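Local coordinates for ORC1-type DNA replication protein 2 (Aeropyrum pernix, PDB 1W5T) that binds ATP and DNA and takes part in regulating DNA replication, through an AAA+ ATPase domain joined to a winged-helix domain, at residues A[56-61]-A[186-191]; A[93-98]-A[144-149]. All blocks are in the same frame, centred on the assembly; numbering follows the deposited sequence.

Contact 1 of 2, residues A[56-61]-A[186-191]; sequences GSIGRV and ASDVRA. With ANP (phosphoaminophosphonic acid-adenylate ester), chain D.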
ATOM      1  N   GLY A  56      -1.500  -1.033  -4.658  1.00 14.73           N
ATOM      2  CA  GLY A  56      -2.038   0.315  -4.698  1.00 15.39           C
ATOM      3  C   GLY A  56      -1.444   1.205  -5.763  1.00 16.43           C
ATOM      4  O   GLY A  56      -0.522   0.824  -6.476  1.00 16.49           O
ATOM      5  N   SER A  57      -1.984   2.408  -5.898  1.00 17.95           N
ATOM      6  CA  SER A  57      -1.409   3.361  -6.834  1.00 19.45           C
ATOM      7  C   SER A  57       0.002   3.684  -6.414  1.00 20.25           C
ATOM      8  O   SER A  57       0.373   3.602  -5.223  1.00 20.88           O
ATOM      9  CB  SER A  57      -2.256   4.597  -6.955  1.00 19.65           C
ATOM     10  OG  SER A  57      -3.531   4.210  -7.421  1.00 21.36           O
ATOM     11  N   ILE A  58       0.817   3.979  -7.407  1.00 20.55           N
ATOM     12  CA  ILE A  58       2.229   4.211  -7.170  1.00 20.94           C
ATOM     13  C   ILE A  58       2.491   5.517  -6.376  1.00 21.22           C
ATOM     14  O   ILE A  58       2.029   6.600  -6.734  1.00 21.21           O
ATOM     15  CB  ILE A  58       2.981   4.181  -8.525  1.00 21.15           C
ATOM     16  CG1 ILE A  58       4.480   4.255  -8.311  1.00 20.67           C
ATOM     17  CG2 ILE A  58       2.522   5.307  -9.430  1.00 20.66           C
ATOM     18  CD1 ILE A  58       5.234   3.292  -9.164  1.00 24.06           C
ATOM     19  N   GLY A  59       3.244   5.398  -5.294  1.00 21.82           N
ATOM     20  CA  GLY A  59       3.475   6.504  -4.386  1.00 21.77           C
ATOM     21  C   GLY A  59       2.344   6.856  -3.425  1.00 21.70           C
ATOM     22  O   GLY A  59       2.569   7.701  -2.605  1.00 23.04           O
ATOM     23  N   ARG A  60       1.158   6.255  -3.523  1.00 21.07           N
ATOM     24  CA  ARG A  60       0.046   6.550  -2.604  1.00 20.61           C
ATOM     25  C   ARG A  60       0.111   5.658  -1.379  1.00 20.40           C
ATOM     26  O   ARG A  60       0.425   4.459  -1.493  1.00 20.44           O
ATOM     27  CB  ARG A  60      -1.331   6.391  -3.279  1.00 20.31           C
ATOM     28  CG  ARG A  60      -1.564   7.284  -4.496  1.00 21.46           C
ATOM     29  CD  ARG A  60      -1.420   8.824  -4.227  1.00 23.97           C
ATOM     30  NE  ARG A  60      -1.858   9.582  -5.398  1.00 25.36           N
ATOM     31  CZ  ARG A  60      -2.796  10.509  -5.409  1.00 26.44           C
ATOM     32  NH1 ARG A  60      -3.107  11.107  -6.568  1.00 26.30           N
ATOM     33  NH2 ARG A  60      -3.407  10.859  -4.278  1.00 21.60           N
ATOM     34  N   VAL A  61      -0.162   6.240  -0.205  1.00 19.73           N
ATOM     35  CA  VAL A  61      -0.197   5.498   1.064  1.00 18.49           C
ATOM     36  C   VAL A  61      -1.526   5.704   1.817  1.00 18.09           C
ATOM     37  O   VAL A  61      -2.204   6.725   1.652  1.00 18.40           O
ATOM     38  CB  VAL A  61       1.024   5.835   1.998  1.00 19.52           C
ATOM     39  CG1 VAL A  61       2.366   5.602   1.310  1.00 18.32           C
ATOM     40  CG2 VAL A  61       0.985   7.281   2.490  1.00 19.57           C
ATOM     41  N   ALA A 186       1.282  -5.715  -2.164  1.00 11.74           N
ATOM     42  CA  ALA A 186       2.471  -4.988  -2.620  1.00 12.20           C
ATOM     43  C   ALA A 186       2.169  -3.508  -2.725  1.00 12.51           C
ATOM     44  O   ALA A 186       1.044  -3.123  -2.850  1.00 12.54           O
ATOM     45  CB  ALA A 186       2.961  -5.487  -3.958  1.00 11.60           C
ATOM     46  N   SER A 187       3.188  -2.664  -2.709  1.00 13.42           N
ATOM     47  CA  SER A 187       2.890  -1.220  -2.675  1.00 14.31           C
ATOM     48  C   SER A 187       2.322  -0.678  -3.983  1.00 14.19           C
ATOM     49  O   SER A 187       1.526   0.262  -3.969  1.00 15.35           O
ATOM     50  CB  SER A 187       4.103  -0.417  -2.229  1.00 13.30           C
ATOM     51  OG  SER A 187       5.146  -0.702  -3.115  1.00 14.82           O
ATOM     52  N   ASP A 188       2.698  -1.299  -5.097  1.00 14.06           N
ATOM     53  CA  ASP A 188       2.291  -0.822  -6.397  1.00 14.39           C
ATOM     54  C   ASP A 188       2.640  -1.845  -7.503  1.00 13.99           C
ATOM     55  O   ASP A 188       3.260  -2.884  -7.230  1.00 13.12           O
ATOM     56  CB  ASP A 188       2.952   0.547  -6.650  1.00 14.39           C
ATOM     57  CG  ASP A 188       4.457   0.483  -6.567  1.00 16.32           C
ATOM     58  OD1 ASP A 188       5.048   0.950  -5.564  1.00 20.09           O
ATOM     59  OD2 ASP A 188       5.140  -0.071  -7.455  1.00 18.90           O
ATOM     60  N   VAL A 189       2.200  -1.541  -8.721  1.00 14.20           N
ATOM     61  CA  VAL A 189       2.370  -2.356  -9.925  1.00 14.46           C
ATOM     62  C   VAL A 189       3.830  -2.847 -10.241  1.00 15.49           C
ATOM     63  O   VAL A 189       4.002  -3.913 -10.838  1.00 15.92           O
ATOM     64  CB  VAL A 189       1.762  -1.595 -11.146  1.00 14.19           C
ATOM     65  CG1 VAL A 189       2.692  -0.488 -11.647  1.00 12.88           C
ATOM     66  CG2 VAL A 189       1.415  -2.542 -12.258  1.00 14.29           C
ATOM     67  N   ARG A 190       4.860  -2.107  -9.815  1.00 16.16           N
ATOM     68  CA  ARG A 190       6.270  -2.463 -10.111  1.00 16.61           C
ATOM     69  C   ARG A 190       6.608  -3.860  -9.591  1.00 16.82           C
ATOM     70  O   ARG A 190       7.401  -4.564 -10.207  1.00 15.99           O
ATOM     71  CB  ARG A 190       7.303  -1.444  -9.558  1.00 16.50           C
ATOM     72  CG  ARG A 190       7.222  -0.029 -10.153  1.00 17.32           C
ATOM     73  CD  ARG A 190       8.098   1.018  -9.429  1.00 18.31           C
ATOM     74  NE  ARG A 190       7.616   1.278  -8.067  1.00 17.52           N
ATOM     75  CZ  ARG A 190       8.270   1.958  -7.153  1.00 18.64           C
ATOM     76  NH1 ARG A 190       9.462   2.503  -7.438  1.00 16.79           N
ATOM     77  NH2 ARG A 190       7.718   2.126  -5.963  1.00 15.19           N
ATOM     78  N   ALA A 191       5.986  -4.250  -8.480  1.00 17.00           N
ATOM     79  CA  ALA A 191       6.102  -5.614  -7.981  1.00 18.12           C
ATOM     80  C   ALA A 191       5.695  -6.634  -9.047  1.00 18.45           C
ATOM     81  O   ALA A 191       6.378  -7.631  -9.233  1.00 17.60           O
ATOM     82  CB  ALA A 191       5.300  -5.815  -6.739  1.00 17.53           C
TER
HETATM   83  PG  ANP D 700       0.496   2.201   3.383  1.00 13.70           P
HETATM   84  O1G ANP D 700       1.272   3.069   4.460  1.00 19.20           O
HETATM   85  O2G ANP D 700       0.933   0.683   3.569  1.00 17.59           O
HETATM   86  O3G ANP D 700       0.748   2.683   1.891  1.00 13.19           O
HETATM   87  PB  ANP D 700      -2.286   1.120   3.267  1.00  9.28           P
HETATM   88  O1B ANP D 700      -1.891  -0.380   3.576  1.00 14.31           O
HETATM   89  O2B ANP D 700      -2.521   1.269   1.734  1.00 12.13           O
HETATM   90  N3B ANP D 700      -1.159   2.269   3.842  1.00 11.12           N
HETATM   91  PA  ANP D 700      -4.271   0.895   5.337  1.00  8.06           P
HETATM   92  O1A ANP D 700      -5.074  -0.458   5.046  1.00 11.27           O
HETATM   93  O2A ANP D 700      -3.168   0.614   6.440  1.00 10.42           O
HETATM   94  O3A ANP D 700      -3.681   1.550   3.984  1.00 11.35           O
HETATM   95  O5' ANP D 700      -5.312   2.055   5.758  1.00 14.09           O
HETATM   96  C5' ANP D 700      -5.073   3.367   6.292  1.00  9.32           C
HETATM   97  C4' ANP D 700      -6.165   3.605   7.339  1.00 10.21           C
HETATM   98  O4' ANP D 700      -7.441   3.768   6.707  1.00  9.99           O
HETATM   99  C3' ANP D 700      -6.364   2.414   8.273  1.00  9.68           C
HETATM  100  O3' ANP D 700      -6.744   2.906   9.526  1.00  8.65           O
HETATM  101  C2' ANP D 700      -7.536   1.640   7.683  1.00  9.19           C
HETATM  102  O2' ANP D 700      -8.266   0.810   8.586  1.00  9.02           O
HETATM  103  C1' ANP D 700      -8.383   2.778   7.130  1.00  8.21           C
HETATM  104  N9  ANP D 700      -9.075   2.354   5.918  1.00 10.03           N
HETATM  105  C8  ANP D 700      -8.511   2.268   4.660  1.00  8.09           C
HETATM  106  N7  ANP D 700      -9.406   1.845   3.733  1.00  5.12           N
HETATM  107  C5  ANP D 700     -10.584   1.685   4.353  1.00  7.11           C
HETATM  108  C6  ANP D 700     -11.996   1.267   4.074  1.00  8.46           C
HETATM  109  N6  ANP D 700     -12.421   0.914   2.827  1.00  6.17           N
HETATM  110  N1  ANP D 700     -12.890   1.209   5.098  1.00  6.40           N
HETATM  111  C2  ANP D 700     -12.581   1.527   6.346  1.00  7.85           C
HETATM  112  N3  ANP D 700     -11.337   1.905   6.736  1.00 11.50           N
HETATM  113  C4  ANP D 700     -10.317   2.000   5.751  1.00  7.81           C
HETATM  114  O   HOH W   1       0.554   0.635  -9.037  1.00 14.65           O
HETATM  115  O   HOH W   2      -0.120   1.880  -2.617  1.00 14.73           O
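Ile58 and Arg190 meet with their side chains crossing at about a right angle. Ile58 CD1 sits 3.3 Å from Arg190 NE. With CG1 anti to the backbone N (chi1 -173°), Ile58 puts that atom over one face of the guanidinium. The same side chain crosses Asp188 obliquely, with Ile58 CD1 3.8 Å from Asp188 OD2. The backbones also touch. Gly56 N makes a weak hydrogen bond to Ser187 O (3.4 Å), and Asp188 CA offers a CA-H...O contact to Gly56 O. Water 1 bridges Gly56 O and Val189 N.

Behind this shell, Arg190 grips Asp188 side-on. Arg190 NE binds Asp188 OD2 at 2.9 Å and Arg190 NH2 binds Asp188 OD1, both nearly straight. Ser187 OG meets Asp188 OD1 from the opposite face of the carboxylate plane (3.0 Å). Arg190 N gives a capping bond to Asp188 OD2 on its anti lone pair, in the turn that leads into the helix. Glu302 forms a salt bridge with Arg190 NH1.

The 56-61 segment leads into the P-loop, and Gly59 fits its first glycine. Val61 CA lies 3.1 Å from O3G of the nucleotide analogue. The 186-191 turn follows the strand after which AAA+ proteins usually carry sensor 1. Four donor bonds converge on the Asp188 carboxylate, and Arg190 has a second acid partner in Glu302; this probably fixes the guanidinium against Ile58.

Contact 2 of 2, residues A[93-98]-A[144-149]; sequences NAFNAP and LDEFQS
Glu146 lies flat over one face of the Phe95 ring. The ring and carboxylate planes are only 9° apart, so the two groups stack, with Glu146 CD 3.8 Å from Phe95 CE2. The CG of Glu146 also makes a CH-pi contact, 4.2 Å from the ring centroid and offset toward the rim. The glutamate chain bends at chi2 (-70°), which places CD by the ring.

Asn93 lies alongside Glu146 and points the same way. Its OD1 comes within 3.1 Å of Glu146 CG. Asn93 OD1 also accepts from Phe95 N, at 3.1 Å, forming an Asx turn. Ser149 approaches the ring obliquely, with CB 3.7 Å from Phe95 CD1.

The segments take in the C-terminal ends of strands 87-93 and 139-145 of the parallel AAA+ sheet and the turns after them. Asn93 and Asp145 form a parallel beta bridge, and Ala94 N bonds to Asp145 O at 2.9 Å. The Asp145-Glu146 pair at the end of its strand is consistent with the Walker B motif. Asp145 OD2 is hydrogen-bonded to Tyr91 OH and Thr66 OG1, near the magnesium ion, while its OD1 accepts from Glu146 N.

The turn after Glu146 is held by Ser149. Both Ser149 N and Ser149 OG bond to Glu146 O. The hydroxyl also packs against Ala94 CB. At the acid end, Gln148 NE2 donates to Glu146 OE2 (2.9 Å, angle 168°), and OE2 is met nearly along its C-O axis.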
ATOM      1  N   ASN A  93       4.208  -9.120   7.637  1.00 19.46           N
ATOM      2  CA  ASN A  93       4.780  -7.964   6.992  1.00 21.73           C
ATOM      3  C   ASN A  93       6.252  -8.252   6.629  1.00 23.83           C
ATOM      4  O   ASN A  93       7.105  -8.362   7.515  1.00 23.77           O
ATOM      5  CB  ASN A  93       4.719  -6.759   7.915  1.00 21.13           C
ATOM      6  CG  ASN A  93       5.091  -5.480   7.198  1.00 22.17           C
ATOM      7  OD1 ASN A  93       5.954  -5.494   6.304  1.00 21.39           O
ATOM      8  ND2 ASN A  93       4.406  -4.379   7.532  1.00 21.32           N
ATOM      9  N   ALA A  94       6.537  -8.340   5.334  1.00 25.99           N
ATOM     10  CA  ALA A  94       7.815  -8.851   4.861  1.00 28.91           C
ATOM     11  C   ALA A  94       8.983  -7.868   4.977  1.00 31.39           C
ATOM     12  O   ALA A  94      10.133  -8.251   4.770  1.00 31.53           O
ATOM     13  CB  ALA A  94       7.682  -9.352   3.451  1.00 28.84           C
ATOM     14  N   PHE A  95       8.688  -6.610   5.302  1.00 34.27           N
ATOM     15  CA  PHE A  95       9.700  -5.666   5.790  1.00 37.34           C
ATOM     16  C   PHE A  95      10.376  -6.205   7.064  1.00 38.87           C
ATOM     17  O   PHE A  95      11.590  -6.003   7.302  1.00 39.51           O
ATOM     18  CB  PHE A  95       9.036  -4.342   6.188  1.00 38.01           C
ATOM     19  CG  PHE A  95       9.042  -3.291   5.124  1.00 39.89           C
ATOM     20  CD1 PHE A  95       9.786  -3.448   3.961  1.00 41.71           C
ATOM     21  CD2 PHE A  95       8.276  -2.131   5.290  1.00 43.12           C
ATOM     22  CE1 PHE A  95       9.772  -2.458   2.963  1.00 44.11           C
ATOM     23  CE2 PHE A  95       8.256  -1.115   4.304  1.00 44.72           C
ATOM     24  CZ  PHE A  95       9.009  -1.281   3.135  1.00 44.20           C
ATOM     25  N   ASN A  96       9.563  -6.878   7.883  1.00 40.28           N
ATOM     26  CA  ASN A  96       9.942  -7.352   9.210  1.00 41.60           C
ATOM     27  C   ASN A  96      10.624  -8.741   9.213  1.00 42.00           C
ATOM     28  O   ASN A  96      10.722  -9.377  10.282  1.00 41.86           O
ATOM     29  CB  ASN A  96       8.701  -7.337  10.138  1.00 42.01           C
ATOM     30  CG  ASN A  96       8.218  -5.910  10.479  1.00 44.22           C
ATOM     31  OD1 ASN A  96       8.237  -5.500  11.640  1.00 47.45           O
ATOM     32  ND2 ASN A  96       7.767  -5.159   9.461  1.00 45.79           N
ATOM     33  N   ALA A  97      11.135  -9.161   8.033  1.00 42.17           N
ATOM     34  CA  ALA A  97      11.652 -10.518   7.771  1.00 41.69           C
ATOM     35  C   ALA A  97      12.633 -10.652   6.579  1.00 41.29           C
ATOM     36  O   ALA A  97      12.191 -10.864   5.456  1.00 41.21           O
ATOM     37  CB  ALA A  97      10.469 -11.478   7.567  1.00 41.75           C
ATOM     38  N   PRO A  98      13.946 -10.557   6.826  1.00 41.19           N
ATOM     39  CA  PRO A  98      14.976 -10.741   5.774  1.00 40.66           C
ATOM     40  C   PRO A  98      14.886 -11.993   4.887  1.00 39.71           C
ATOM     41  O   PRO A  98      15.064 -11.842   3.684  1.00 40.80           O
ATOM     42  CB  PRO A  98      16.301 -10.790   6.566  1.00 40.84           C
ATOM     43  CG  PRO A  98      15.877 -10.961   8.015  1.00 41.27           C
ATOM     44  CD  PRO A  98      14.563 -10.206   8.122  1.00 40.84           C
ATOM     45  N   LEU A 144       0.882 -12.089   2.805  1.00 10.97           N
ATOM     46  CA  LEU A 144       2.251 -11.579   2.788  1.00 11.76           C
ATOM     47  C   LEU A 144       2.211 -10.145   2.323  1.00 11.95           C
ATOM     48  O   LEU A 144       2.184  -9.888   1.123  1.00 12.35           O
ATOM     49  CB  LEU A 144       3.195 -12.376   1.875  1.00 11.77           C
ATOM     50  CG  LEU A 144       3.351 -13.888   2.080  1.00 12.09           C
ATOM     51  CD1 LEU A 144       4.097 -14.557   0.929  1.00 11.01           C
ATOM     52  CD2 LEU A 144       4.024 -14.149   3.427  1.00 14.76           C
ATOM     53  N   ASP A 145       2.234  -9.237   3.302  1.00 12.26           N
ATOM     54  CA  ASP A 145       2.276  -7.786   3.130  1.00 13.32           C
ATOM     55  C   ASP A 145       3.655  -7.235   2.776  1.00 14.18           C
ATOM     56  O   ASP A 145       4.685  -7.827   3.103  1.00 14.60           O
ATOM     57  CB  ASP A 145       1.798  -7.103   4.410  1.00 12.99           C
ATOM     58  CG  ASP A 145       1.002  -5.842   4.150  1.00 14.17           C
ATOM     59  OD1 ASP A 145       1.049  -5.259   3.027  1.00 15.18           O
ATOM     60  OD2 ASP A 145       0.278  -5.344   5.030  1.00 13.00           O
ATOM     61  N   GLU A 146       3.661  -6.073   2.124  1.00 14.80           N
ATOM     62  CA  GLU A 146       4.894  -5.464   1.643  1.00 15.58           C
ATOM     63  C   GLU A 146       5.660  -6.507   0.849  1.00 15.69           C
ATOM     64  O   GLU A 146       6.871  -6.647   1.028  1.00 14.85           O
ATOM     65  CB  GLU A 146       5.781  -4.930   2.791  1.00 15.61           C
ATOM     66  CG  GLU A 146       5.146  -3.908   3.734  1.00 17.75           C
ATOM     67  CD  GLU A 146       4.890  -2.542   3.100  1.00 22.02           C
ATOM     68  OE1 GLU A 146       4.282  -1.676   3.751  1.00 25.98           O
ATOM     69  OE2 GLU A 146       5.284  -2.309   1.955  1.00 26.01           O
ATOM     70  N   PHE A 147       4.939  -7.204  -0.036  1.00 15.59           N
ATOM     71  CA  PHE A 147       5.472  -8.325  -0.789  1.00 16.26           C
ATOM     72  C   PHE A 147       6.634  -7.877  -1.659  1.00 17.11           C
ATOM     73  O   PHE A 147       7.613  -8.617  -1.820  1.00 16.55           O
ATOM     74  CB  PHE A 147       4.377  -9.004  -1.641  1.00 16.01           C
ATOM     75  CG  PHE A 147       4.863 -10.214  -2.387  1.00 16.62           C
ATOM     76  CD1 PHE A 147       5.216 -11.389  -1.700  1.00 17.59           C
ATOM     77  CD2 PHE A 147       4.992 -10.182  -3.766  1.00 18.02           C
ATOM     78  CE1 PHE A 147       5.662 -12.496  -2.384  1.00 19.07           C
ATOM     79  CE2 PHE A 147       5.445 -11.292  -4.470  1.00 18.64           C
ATOM     80  CZ  PHE A 147       5.778 -12.448  -3.791  1.00 19.42           C
ATOM     81  N   GLN A 148       6.545  -6.650  -2.189  1.00 18.25           N
ATOM     82  CA  GLN A 148       7.609  -6.117  -3.032  1.00 19.09           C
ATOM     83  C   GLN A 148       8.973  -6.216  -2.355  1.00 20.06           C
ATOM     84  O   GLN A 148       9.944  -6.429  -3.045  1.00 19.55           O
ATOM     85  CB  GLN A 148       7.323  -4.690  -3.505  1.00 19.11           C
ATOM     86  CG  GLN A 148       7.607  -3.597  -2.481  1.00 17.95           C
ATOM     87  CD  GLN A 148       6.635  -3.608  -1.318  1.00 18.89           C
ATOM     88  OE1 GLN A 148       5.559  -4.249  -1.355  1.00 17.58           O
ATOM     89  NE2 GLN A 148       6.990  -2.873  -0.287  1.00 18.40           N
ATOM     90  N   SER A 149       9.046  -6.094  -1.026  1.00 21.88           N
ATOM     91  CA  SER A 149      10.323  -6.284  -0.322  1.00 24.33           C
ATOM     92  C   SER A 149      10.837  -7.733  -0.340  1.00 25.46           C
ATOM     93  O   SER A 149      12.028  -8.016  -0.159  1.00 25.59           O
ATOM     94  CB  SER A 149      10.299  -5.726   1.103  1.00 24.43           C
ATOM     95  OG  SER A 149       9.694  -6.623   2.006  1.00 28.04           O
TER

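In the fold
Both contacts are partly buried and sit at the ends of strands of one parallel sheet in the AAA+ domain. Contact 1 joins the turns after strands 51-56 and 180-186. Contact 2 joins those after strands 87-93 and 139-145, and is nested in the chain between the two segments of contact 1. Their centres are about 14 Å apart. They touch where Gln148 OE1 probably accepts from Ser187 N, and where Ala191 packs on Gln148. Contact 1 is nearer the centre of the chain and includes a bridging water and an aliphatic group over the guanidinium of a salt bridge. Contact 2 has a parallel beta bridge between strand ends and an exposed aromatic ring stacked on an acid.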